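PDB 6QPA: sulfur oxygenase/reductase from Halothiobacillus neapolitanus, which probably catalyses the oxygen-dependent disproportionation of elemental sulfur to sulfite, thiosulfate and sulfide at a mononuclear iron site. Local coordinates for residues H39-Q50 against M74-K83; P127-V138 against P150-R158. One frame throughout, in Å; residues are numbered along the deposited sequence.

Interaction 1: H39-Q50 against M74-K83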
loop_
_atom_site.group_PDB
_atom_site.type_symbol
_atom_site.label_atom_id
_atom_site.label_comp_id
_atom_site.label_asym_id
_atom_site.label_seq_id
_atom_site.Cartn_x
_atom_site.Cartn_y
_atom_site.Cartn_z
ATOM N N HIS A 39 -5.929 60.975 -22.345
ATOM C CA HIS A 39 -6.187 62.372 -22.014
ATOM C C HIS A 39 -4.886 63.145 -21.871
ATOM O O HIS A 39 -3.967 62.679 -21.184
ATOM C CB HIS A 39 -6.994 62.475 -20.723
ATOM C CG HIS A 39 -7.562 63.836 -20.493
ATOM N ND1 HIS A 39 -6.788 64.900 -20.079
ATOM C CD2 HIS A 39 -8.820 64.317 -20.651
ATOM C CE1 HIS A 39 -7.547 65.977 -19.981
ATOM N NE2 HIS A 39 -8.782 65.650 -20.329
ATOM N N PRO A 40 -4.787 64.338 -22.465
ATOM C CA PRO A 40 -3.515 65.081 -22.425
ATOM C C PRO A 40 -3.111 65.554 -21.037
ATOM O O PRO A 40 -1.937 65.904 -20.843
ATOM C CB PRO A 40 -3.780 66.291 -23.335
ATOM C CG PRO A 40 -5.284 66.474 -23.286
ATOM C CD PRO A 40 -5.851 65.070 -23.181
ATOM N N GLY A 41 -4.034 65.603 -20.077
ATOM C CA GLY A 41 -3.678 65.938 -18.714
ATOM C C GLY A 41 -3.171 64.784 -17.866
ATOM O O GLY A 41 -2.744 64.998 -16.723
ATOM N N PHE A 42 -3.147 63.570 -18.419
ATOM C CA PHE A 42 -2.725 62.388 -17.678
ATOM C C PHE A 42 -1.208 62.283 -17.647
ATOM O O PHE A 42 -0.556 62.303 -18.693
ATOM C CB PHE A 42 -3.307 61.130 -18.306
ATOM C CG PHE A 42 -2.810 59.851 -17.674
ATOM C CD1 PHE A 42 -3.191 59.499 -16.387
ATOM C CD2 PHE A 42 -1.956 59.001 -18.372
ATOM C CE1 PHE A 42 -2.744 58.324 -15.804
ATOM C CE2 PHE A 42 -1.492 57.820 -17.792
ATOM C CZ PHE A 42 -1.890 57.478 -16.503
ATOM N N LEU A 43 -0.647 62.164 -16.442
ATOM C CA LEU A 43 0.795 62.225 -16.253
ATOM C C LEU A 43 1.441 60.910 -15.825
ATOM O O LEU A 43 2.656 60.755 -16.005
ATOM C CB LEU A 43 1.136 63.301 -15.217
ATOM C CG LEU A 43 0.580 64.691 -15.496
ATOM C CD1 LEU A 43 0.913 65.650 -14.333
ATOM C CD2 LEU A 43 1.129 65.209 -16.815
ATOM N N GLY A 44 0.680 59.962 -15.301
ATOM C CA GLY A 44 1.256 58.699 -14.888
ATOM C C GLY A 44 0.382 58.009 -13.863
ATOM O O GLY A 44 -0.693 58.491 -13.501
ATOM N N PHE A 45 0.851 56.836 -13.433
ATOM C CA PHE A 45 0.057 56.034 -12.516
ATOM C C PHE A 45 0.949 55.105 -11.697
ATOM O O PHE A 45 2.113 54.860 -12.034
ATOM C CB PHE A 45 -1.035 55.243 -13.262
ATOM C CG PHE A 45 -0.524 54.102 -14.088
ATOM C CD1 PHE A 45 -0.316 52.843 -13.519
ATOM C CD2 PHE A 45 -0.270 54.271 -15.443
ATOM C CE1 PHE A 45 0.165 51.769 -14.286
ATOM C CE2 PHE A 45 0.202 53.191 -16.234
ATOM C CZ PHE A 45 0.423 51.947 -15.648
ATOM N N GLU A 46 0.376 54.608 -10.597
ATOM C CA GLU A 46 0.999 53.619 -9.721
ATOM C C GLU A 46 -0.070 52.603 -9.373
ATOM O O GLU A 46 -1.119 52.982 -8.854
ATOM C CB GLU A 46 1.535 54.247 -8.425
ATOM C CG GLU A 46 2.460 55.413 -8.613
ATOM C CD GLU A 46 3.882 54.975 -8.879
ATOM O OE1 GLU A 46 4.143 53.769 -8.775
ATOM O OE2 GLU A 46 4.732 55.831 -9.195
ATOM N N GLN A 47 0.160 51.336 -9.692
ATOM C CA GLN A 47 -0.738 50.267 -9.275
ATOM C C GLN A 47 -0.115 49.577 -8.063
ATOM O O GLN A 47 0.933 48.923 -8.169
ATOM C CB GLN A 47 -1.015 49.283 -10.413
ATOM C CG GLN A 47 -2.155 48.300 -10.086
ATOM C CD GLN A 47 -2.365 47.235 -11.152
ATOM O OE1 GLN A 47 -1.417 46.580 -11.588
ATOM N NE2 GLN A 47 -3.616 47.051 -11.569
ATOM N N LEU A 48 -0.738 49.752 -6.901
ATOM C CA LEU A 48 -0.191 49.262 -5.645
ATOM C C LEU A 48 -1.082 48.153 -5.105
ATOM O O LEU A 48 -2.290 48.347 -4.944
ATOM C CB LEU A 48 -0.089 50.399 -4.635
ATOM C CG LEU A 48 0.695 51.648 -5.030
ATOM C CD1 LEU A 48 0.616 52.690 -3.910
ATOM C CD2 LEU A 48 2.152 51.289 -5.289
ATOM N N LEU A 49 -0.490 46.996 -4.829
ATOM C CA LEU A 49 -1.196 45.872 -4.232
ATOM C C LEU A 49 -0.714 45.688 -2.798
ATOM O O LEU A 49 0.493 45.611 -2.554
ATOM C CB LEU A 49 -0.980 44.586 -5.049
ATOM C CG LEU A 49 -1.799 43.394 -4.547
ATOM C CD1 LEU A 49 -3.292 43.707 -4.678
ATOM C CD2 LEU A 49 -1.446 42.113 -5.313
ATOM N N GLN A 50 -1.637 45.630 -1.846
ATOM C CA GLN A 50 -1.211 45.511 -0.452
ATOM C C GLN A 50 -0.576 44.150 -0.188
ATOM O O GLN A 50 -1.067 43.120 -0.658
ATOM C CB GLN A 50 -2.379 45.724 0.505
ATOM C CG GLN A 50 -1.971 45.612 1.960
ATOM C CD GLN A 50 -3.145 45.847 2.883
ATOM O OE1 GLN A 50 -4.299 45.804 2.461
ATOM N NE2 GLN A 50 -2.859 46.096 4.139
ATOM N N MET A 74 -7.601 42.287 0.213
ATOM C CA MET A 74 -6.340 43.007 0.209
ATOM C C MET A 74 -6.560 44.367 -0.429
ATOM O O MET A 74 -7.386 44.507 -1.336
ATOM C CB MET A 74 -5.277 42.202 -0.539
ATOM C CG MET A 74 -5.609 41.956 -1.989
ATOM S SD MET A 74 -4.703 40.514 -2.626
ATOM C CE MET A 74 -3.117 40.746 -1.859
ATOM N N GLY A 75 -5.858 45.373 0.075
ATOM C CA GLY A 75 -5.976 46.700 -0.496
ATOM C C GLY A 75 -5.395 46.742 -1.899
ATOM O O GLY A 75 -4.424 46.056 -2.215
ATOM N N MET A 76 -6.025 47.531 -2.760
ATOM C CA MET A 76 -5.506 47.783 -4.101
ATOM C C MET A 76 -5.691 49.266 -4.367
ATOM O O MET A 76 -6.823 49.744 -4.431
ATOM C CB MET A 76 -6.210 46.937 -5.152
ATOM C CG MET A 76 -5.277 46.492 -6.262
ATOM S SD MET A 76 -5.517 47.530 -7.687
ATOM C CE MET A 76 -7.095 46.877 -8.269
ATOM N N PHE A 77 -4.588 50.000 -4.445
ATOM C CA PHE A 77 -4.603 51.445 -4.633
ATOM C C PHE A 77 -4.031 51.754 -6.001
ATOM O O PHE A 77 -2.907 51.345 -6.306
ATOM C CB PHE A 77 -3.755 52.179 -3.587
ATOM C CG PHE A 77 -4.369 52.260 -2.218
ATOM C CD1 PHE A 77 -5.387 51.408 -1.830
ATOM C CD2 PHE A 77 -3.906 53.209 -1.308
ATOM C CE1 PHE A 77 -5.933 51.483 -0.554
ATOM C CE2 PHE A 77 -4.452 53.306 -0.038
ATOM C CZ PHE A 77 -5.475 52.433 0.343
ATOM N N GLN A 78 -4.767 52.497 -6.803
ATOM C CA GLN A 78 -4.272 52.928 -8.104
ATOM C C GLN A 78 -4.102 54.442 -8.059
ATOM O O GLN A 78 -5.087 55.172 -7.940
ATOM C CB GLN A 78 -5.210 52.489 -9.234
ATOM C CG GLN A 78 -5.215 50.973 -9.498
ATOM C CD GLN A 78 -6.265 50.514 -10.524
ATOM O OE1 GLN A 78 -7.407 50.971 -10.516
ATOM N NE2 GLN A 78 -5.867 49.607 -11.414
ATOM N N TYR A 79 -2.859 54.916 -8.091
ATOM C CA TYR A 79 -2.625 56.340 -8.280
ATOM C C TYR A 79 -2.798 56.668 -9.745
ATOM O O TYR A 79 -2.181 56.023 -10.590
ATOM C CB TYR A 79 -1.212 56.775 -7.892
ATOM C CG TYR A 79 -0.786 56.653 -6.456
ATOM C CD1 TYR A 79 -1.486 55.875 -5.549
ATOM C CD2 TYR A 79 0.361 57.307 -6.022
ATOM C CE1 TYR A 79 -1.062 55.759 -4.240
ATOM C CE2 TYR A 79 0.795 57.208 -4.718
ATOM C CZ TYR A 79 0.088 56.433 -3.826
ATOM O OH TYR A 79 0.546 56.337 -2.522
ATOM N N THR A 80 -3.583 57.685 -10.054
ATOM C CA THR A 80 -3.488 58.332 -11.354
ATOM C C THR A 80 -3.141 59.788 -11.113
ATOM O O THR A 80 -3.664 60.410 -10.188
ATOM C CB THR A 80 -4.770 58.207 -12.202
ATOM O OG1 THR A 80 -5.883 58.698 -11.464
ATOM C CG2 THR A 80 -5.010 56.725 -12.601
ATOM N N VAL A 81 -2.201 60.290 -11.897
ATOM C CA VAL A 81 -1.576 61.588 -11.671
ATOM C C VAL A 81 -1.962 62.524 -12.814
ATOM O O VAL A 81 -1.894 62.142 -13.993
ATOM C CB VAL A 81 -0.052 61.414 -11.535
ATOM C CG1 VAL A 81 0.617 62.728 -11.134
ATOM C CG2 VAL A 81 0.224 60.285 -10.490
ATOM N N TRP A 82 -2.371 63.745 -12.465
ATOM C CA TRP A 82 -3.084 64.636 -13.372
ATOM C C TRP A 82 -2.554 66.056 -13.263
ATOM O O TRP A 82 -2.138 66.499 -12.188
ATOM C CB TRP A 82 -4.595 64.660 -13.056
ATOM C CG TRP A 82 -5.186 63.318 -13.176
ATOM C CD1 TRP A 82 -5.325 62.379 -12.182
ATOM C CD2 TRP A 82 -5.655 62.713 -14.374
ATOM N NE1 TRP A 82 -5.891 61.240 -12.696
ATOM C CE2 TRP A 82 -6.092 61.412 -14.042
ATOM C CE3 TRP A 82 -5.766 63.148 -15.702
ATOM C CZ2 TRP A 82 -6.633 60.538 -14.997
ATOM C CZ3 TRP A 82 -6.312 62.280 -16.650
ATOM C CH2 TRP A 82 -6.743 60.998 -16.287
ATOM N N LYS A 83 -2.637 66.782 -14.380
ATOM C CA LYS A 83 -2.333 68.208 -14.346
ATOM C C LYS A 83 -3.273 68.941 -13.402
ATOM O O LYS A 83 -2.863 69.899 -12.739
ATOM C CB LYS A 83 -2.425 68.815 -15.746
ATOM C CG LYS A 83 -1.361 68.332 -16.711
ATOM C CD LYS A 83 -1.499 69.009 -18.079
ATOM C CE LYS A 83 -0.448 68.500 -19.070
ATOM N NZ LYS A 83 -0.677 69.069 -20.442
HETATM O O HOH W 1 -0.141 67.075 -22.579
#
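E46 O is met twice from the antiparallel strand: Y79 N donates to it at 2.7 Å, and the CA-H of Q78 approaches the same oxygen. E46 N returns a bond to Y79 O, and L48 and F77 likewise trade a pair of N-H...O bonds. The strands 42-50 and 74-82 are antiparallel, their directions 173° apart; L43 and G44 both lie opposite V81, a beta bulge, and G44 has backbone angles at which a CB would jam against the L43 carbonyl. At the far end Q50 stretches out, CG anti to its N (chi1 -180°), and its OE1 takes G75 N on a lone pair at 2.9 Å while Q50 N bonds G75 O.

On one face of the sheet F42 turns its ring edge toward the face of the W82 six-membered ring, a T-shaped pair with planes at 62°, and F42 CB rests 3.6 Å from W82 CZ3. W82 NE1 donates near its ring plane to T80 OG1 at 2.8 Å, which fixes the rotation of the indole. Farther along, Q47 and Q78 lie side by side with their amide planes nearly parallel. On the other face L48 CD1 touches Y79 CE1 at 3.5 Å; Y79 OH is bonded to H256, and I162 of strand 159-167 packs against both side chains.

Beyond this pair of strands W82 packs its ring on H88, an iron ligand, and the nearest atom of the T80 side chain lies about 4 Å from the iron. The indole-to-hydroxyl bond therefore joins two second-shell residues and probably steadies the wall of the iron site.

Interaction 2: P127-V138 against P150-R158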
loop_
_atom_site.group_PDB
_atom_site.type_symbol
_atom_site.label_atom_id
_atom_site.label_comp_id
_atom_site.label_asym_id
_atom_site.label_seq_id
_atom_site.Cartn_x
_atom_site.Cartn_y
_atom_site.Cartn_z
ATOM N N PRO A 127 12.538 60.070 -6.018
ATOM C CA PRO A 127 13.396 59.915 -7.199
ATOM C C PRO A 127 12.641 59.320 -8.383
ATOM O O PRO A 127 11.590 58.689 -8.235
ATOM C CB PRO A 127 14.483 58.937 -6.730
ATOM C CG PRO A 127 13.883 58.188 -5.577
ATOM C CD PRO A 127 12.672 58.961 -5.059
ATOM N N GLN A 128 13.225 59.505 -9.569
ATOM C CA GLN A 128 12.758 58.816 -10.775
ATOM C C GLN A 128 12.950 57.308 -10.646
ATOM O O GLN A 128 13.923 56.827 -10.053
ATOM C CB GLN A 128 13.507 59.331 -12.017
ATOM C CG GLN A 128 13.261 60.812 -12.323
ATOM C CD GLN A 128 14.057 61.328 -13.531
ATOM O OE1 GLN A 128 14.786 60.578 -14.181
ATOM N NE2 GLN A 128 13.962 62.632 -13.784
ATOM N N ILE A 129 12.028 56.543 -11.221
ATOM C CA ILE A 129 12.216 55.099 -11.153
ATOM C C ILE A 129 13.166 54.657 -12.263
ATOM O O ILE A 129 13.330 55.328 -13.286
ATOM C CB ILE A 129 10.882 54.327 -11.198
ATOM C CG1 ILE A 129 10.142 54.557 -12.502
ATOM C CG2 ILE A 129 9.999 54.720 -9.994
ATOM C CD1 ILE A 129 8.904 53.669 -12.605
ATOM N N MET A 130 13.859 53.551 -12.032
ATOM C CA MET A 130 14.855 53.065 -12.983
ATOM C C MET A 130 15.059 51.584 -12.735
ATOM O O MET A 130 14.421 50.980 -11.870
ATOM C CB MET A 130 16.180 53.820 -12.855
ATOM C CG MET A 130 16.798 53.687 -11.456
ATOM S SD MET A 130 18.359 54.590 -11.246
ATOM C CE MET A 130 17.768 56.256 -11.000
ATOM N N SER A 131 15.958 50.999 -13.503
ATOM C CA SER A 131 16.328 49.619 -13.267
ATOM C C SER A 131 17.830 49.540 -13.018
ATOM O O SER A 131 18.560 50.525 -13.186
ATOM C CB SER A 131 15.895 48.736 -14.438
ATOM O OG SER A 131 16.788 48.918 -15.512
ATOM N N MET A 132 18.270 48.348 -12.595
ATOM C CA MET A 132 19.683 48.100 -12.293
ATOM C C MET A 132 20.592 48.458 -13.467
ATOM O O MET A 132 21.658 49.057 -13.281
ATOM C CB MET A 132 19.897 46.629 -11.912
ATOM C CG MET A 132 19.337 46.184 -10.568
ATOM S SD MET A 132 20.252 46.844 -9.149
ATOM C CE MET A 132 19.767 45.709 -7.840
ATOM N N THR A 133 20.226 48.033 -14.682
ATOM C CA THR A 133 21.093 48.299 -15.823
ATOM C C THR A 133 21.114 49.774 -16.208
ATOM O O THR A 133 21.947 50.167 -17.038
ATOM C CB THR A 133 20.695 47.427 -17.029
ATOM O OG1 THR A 133 19.308 47.589 -17.317
ATOM C CG2 THR A 133 20.980 45.949 -16.745
ATOM N N ASP A 134 20.239 50.600 -15.616
ATOM C CA ASP A 134 20.297 52.048 -15.793
ATOM C C ASP A 134 21.253 52.732 -14.822
ATOM O O ASP A 134 21.610 53.902 -15.029
ATOM C CB ASP A 134 18.911 52.673 -15.606
ATOM C CG ASP A 134 17.878 52.110 -16.574
ATOM O OD1 ASP A 134 18.257 51.762 -17.706
ATOM O OD2 ASP A 134 16.687 52.015 -16.207
ATOM N N VAL A 135 21.655 52.059 -13.751
ATOM C CA VAL A 135 22.316 52.765 -12.652
ATOM C C VAL A 135 23.675 53.344 -13.064
ATOM O O VAL A 135 23.959 54.503 -12.719
ATOM C CB VAL A 135 22.390 51.860 -11.412
ATOM C CG1 VAL A 135 23.262 52.487 -10.325
ATOM C CG2 VAL A 135 20.972 51.649 -10.898
ATOM N N PRO A 136 24.555 52.629 -13.786
ATOM C CA PRO A 136 25.820 53.286 -14.175
ATOM C C PRO A 136 25.608 54.547 -14.991
ATOM O O PRO A 136 26.309 55.541 -14.773
ATOM C CB PRO A 136 26.580 52.193 -14.948
ATOM C CG PRO A 136 26.050 50.902 -14.359
ATOM C CD PRO A 136 24.561 51.192 -14.141
ATOM N N GLN A 137 24.647 54.559 -15.914
ATOM C CA GLN A 137 24.436 55.772 -16.700
ATOM C C GLN A 137 23.855 56.907 -15.854
ATOM O O GLN A 137 24.213 58.084 -16.044
ATOM C CB GLN A 137 23.537 55.471 -17.890
ATOM C CG GLN A 137 23.068 56.717 -18.575
ATOM C CD GLN A 137 22.454 56.433 -19.923
ATOM O OE1 GLN A 137 21.249 56.545 -20.094
ATOM N NE2 GLN A 137 23.291 56.103 -20.900
ATOM N N VAL A 138 22.943 56.585 -14.934
ATOM C CA VAL A 138 22.422 57.607 -14.024
ATOM C C VAL A 138 23.555 58.198 -13.197
ATOM O O VAL A 138 23.656 59.420 -13.023
ATOM C CB VAL A 138 21.313 57.013 -13.129
ATOM C CG1 VAL A 138 21.005 57.957 -11.943
ATOM C CG2 VAL A 138 20.055 56.773 -13.942
ATOM N N PRO A 150 20.688 60.112 -7.032
ATOM C CA PRO A 150 19.513 59.798 -6.220
ATOM C C PRO A 150 19.633 58.432 -5.551
ATOM O O PRO A 150 20.496 57.605 -5.877
ATOM C CB PRO A 150 18.378 59.807 -7.245
ATOM C CG PRO A 150 19.051 59.356 -8.511
ATOM C CD PRO A 150 20.411 59.991 -8.477
ATOM N N LYS A 151 18.744 58.215 -4.582
ATOM C CA LYS A 151 18.440 56.859 -4.144
ATOM C C LYS A 151 17.891 56.044 -5.319
ATOM O O LYS A 151 17.198 56.568 -6.203
ATOM C CB LYS A 151 17.420 56.898 -3.000
ATOM C CG LYS A 151 17.882 57.662 -1.731
ATOM C CD LYS A 151 19.235 57.086 -1.211
ATOM C CE LYS A 151 19.547 57.499 0.239
ATOM N NZ LYS A 151 18.706 56.670 1.167
ATOM N N VAL A 152 18.198 54.755 -5.345
ATOM C CA VAL A 152 17.778 53.909 -6.465
ATOM C C VAL A 152 16.372 53.380 -6.200
ATOM O O VAL A 152 16.168 52.575 -5.287
ATOM C CB VAL A 152 18.756 52.758 -6.721
ATOM C CG1 VAL A 152 18.195 51.877 -7.822
ATOM C CG2 VAL A 152 20.110 53.311 -7.140
ATOM N N ALA A 153 15.401 53.832 -7.012
ATOM C CA ALA A 153 14.001 53.386 -6.936
ATOM C C ALA A 153 13.764 52.414 -8.089
ATOM O O ALA A 153 13.555 52.834 -9.229
ATOM C CB ALA A 153 13.026 54.570 -6.994
ATOM N N LEU A 154 13.822 51.112 -7.800
ATOM C CA LEU A 154 13.752 50.098 -8.848
ATOM C C LEU A 154 12.314 49.937 -9.323
ATOM O O LEU A 154 11.412 49.683 -8.515
ATOM C CB LEU A 154 14.311 48.762 -8.355
ATOM C CG LEU A 154 15.818 48.787 -8.075
ATOM C CD1 LEU A 154 16.266 47.454 -7.504
ATOM C CD2 LEU A 154 16.615 49.112 -9.318
ATOM N N SER A 155 12.112 50.089 -10.633
ATOM C CA SER A 155 10.791 49.977 -11.257
ATOM C C SER A 155 10.154 48.635 -10.927
ATOM O O SER A 155 10.751 47.585 -11.176
ATOM C CB SER A 155 10.924 50.147 -12.771
ATOM O OG SER A 155 9.652 50.122 -13.398
ATOM N N SER A 156 8.956 48.680 -10.338
ATOM C CA SER A 156 8.197 47.487 -9.958
ATOM C C SER A 156 9.003 46.504 -9.106
ATOM O O SER A 156 8.745 45.302 -9.156
ATOM C CB SER A 156 7.666 46.763 -11.208
ATOM O OG SER A 156 6.728 47.556 -11.903
ATOM N N GLN A 157 9.974 46.989 -8.326
ATOM C CA GLN A 157 10.854 46.122 -7.529
ATOM C C GLN A 157 11.265 46.823 -6.231
ATOM O O GLN A 157 12.450 46.935 -5.909
ATOM C CB GLN A 157 12.113 45.716 -8.301
ATOM C CG GLN A 157 11.947 44.666 -9.388
ATOM C CD GLN A 157 13.239 44.442 -10.213
ATOM O OE1 GLN A 157 14.351 44.793 -9.783
ATOM N NE2 GLN A 157 13.085 43.845 -11.398
ATOM N N ARG A 158 10.295 47.316 -5.469
ATOM C CA ARG A 158 10.584 47.921 -4.173
ATOM C C ARG A 158 9.288 47.921 -3.377
ATOM O O ARG A 158 8.263 47.406 -3.827
ATOM C CB ARG A 158 11.192 49.324 -4.319
ATOM C CG ARG A 158 10.227 50.397 -4.840
ATOM C CD ARG A 158 10.938 51.598 -5.430
ATOM N NE ARG A 158 9.960 52.626 -5.805
ATOM C CZ ARG A 158 9.208 52.573 -6.906
ATOM N NH1 ARG A 158 9.348 51.564 -7.775
ATOM N NH2 ARG A 158 8.325 53.537 -7.146
HETATM O O HOH W 2 13.459 47.650 -12.135
HETATM O O HOH W 3 16.322 46.197 -12.106
#
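M130 and L154 form a short parallel bridge, M130 N donating to A153 O at 2.9 Å and S155 N to M130 O at 2.8 Å. Toward the N-terminal ends of both segments, P127 CB packs on P150 CB, and P127 CG meets A153 CB at 4.0 Å. M130 has its CG between the backbone N and the carbonyl carbon (chi1 60°), which sends the chain past V152 CG1 until CE reaches P150 CG. M132 CE touches L154 CD1 at 3.9 Å.

I129 lays CG2 over one face of the R158 guanidinium, 3.5 Å from NH2. R158 NH1 bonds L154 O from above the carbonyl plane, while Q157 N takes the same oxygen from the opposite face. R158 also forms salt bridges to E258 and E304, and an alanine here would probably leave both carboxylates without their mate and I129 without the flat group it packs on.

D134 forms a salt bridge to K151 of a neighbouring subunit. V135 CG2 against V152 CG1, and V138 CG1 against P150 CD, seat the start of helix 135-144 on the second segment, completing a small beta-alpha-beta unit. V194 of strand 193-204 backs P127 and A153, and E304 of strand 290-305 lies beside I129 and S155.

From the N terminus, interaction 1 comes first: strands 42-53 and 74-82 meet across 23 intervening residues that are mostly loop. The chain then runs through the iron-bearing helix 85-94 and strand 110-125 before interaction 2 closes a shorter excursion of 11 residues, about half of them helix. The two contacts follow in series, neither enclosing nor crossing the other. Interaction 1 belongs to the large antiparallel sheet; interaction 2 is a small parallel unit packed against strands 193-204 and 290-305 of that sheet. Their centres are 19 Å apart, yet strand 290-305 bridges them, pairing with 42-53 and packing against 127-138 and 150-158. Each contact also reaches a neighbouring subunit of the 24-chain assembly.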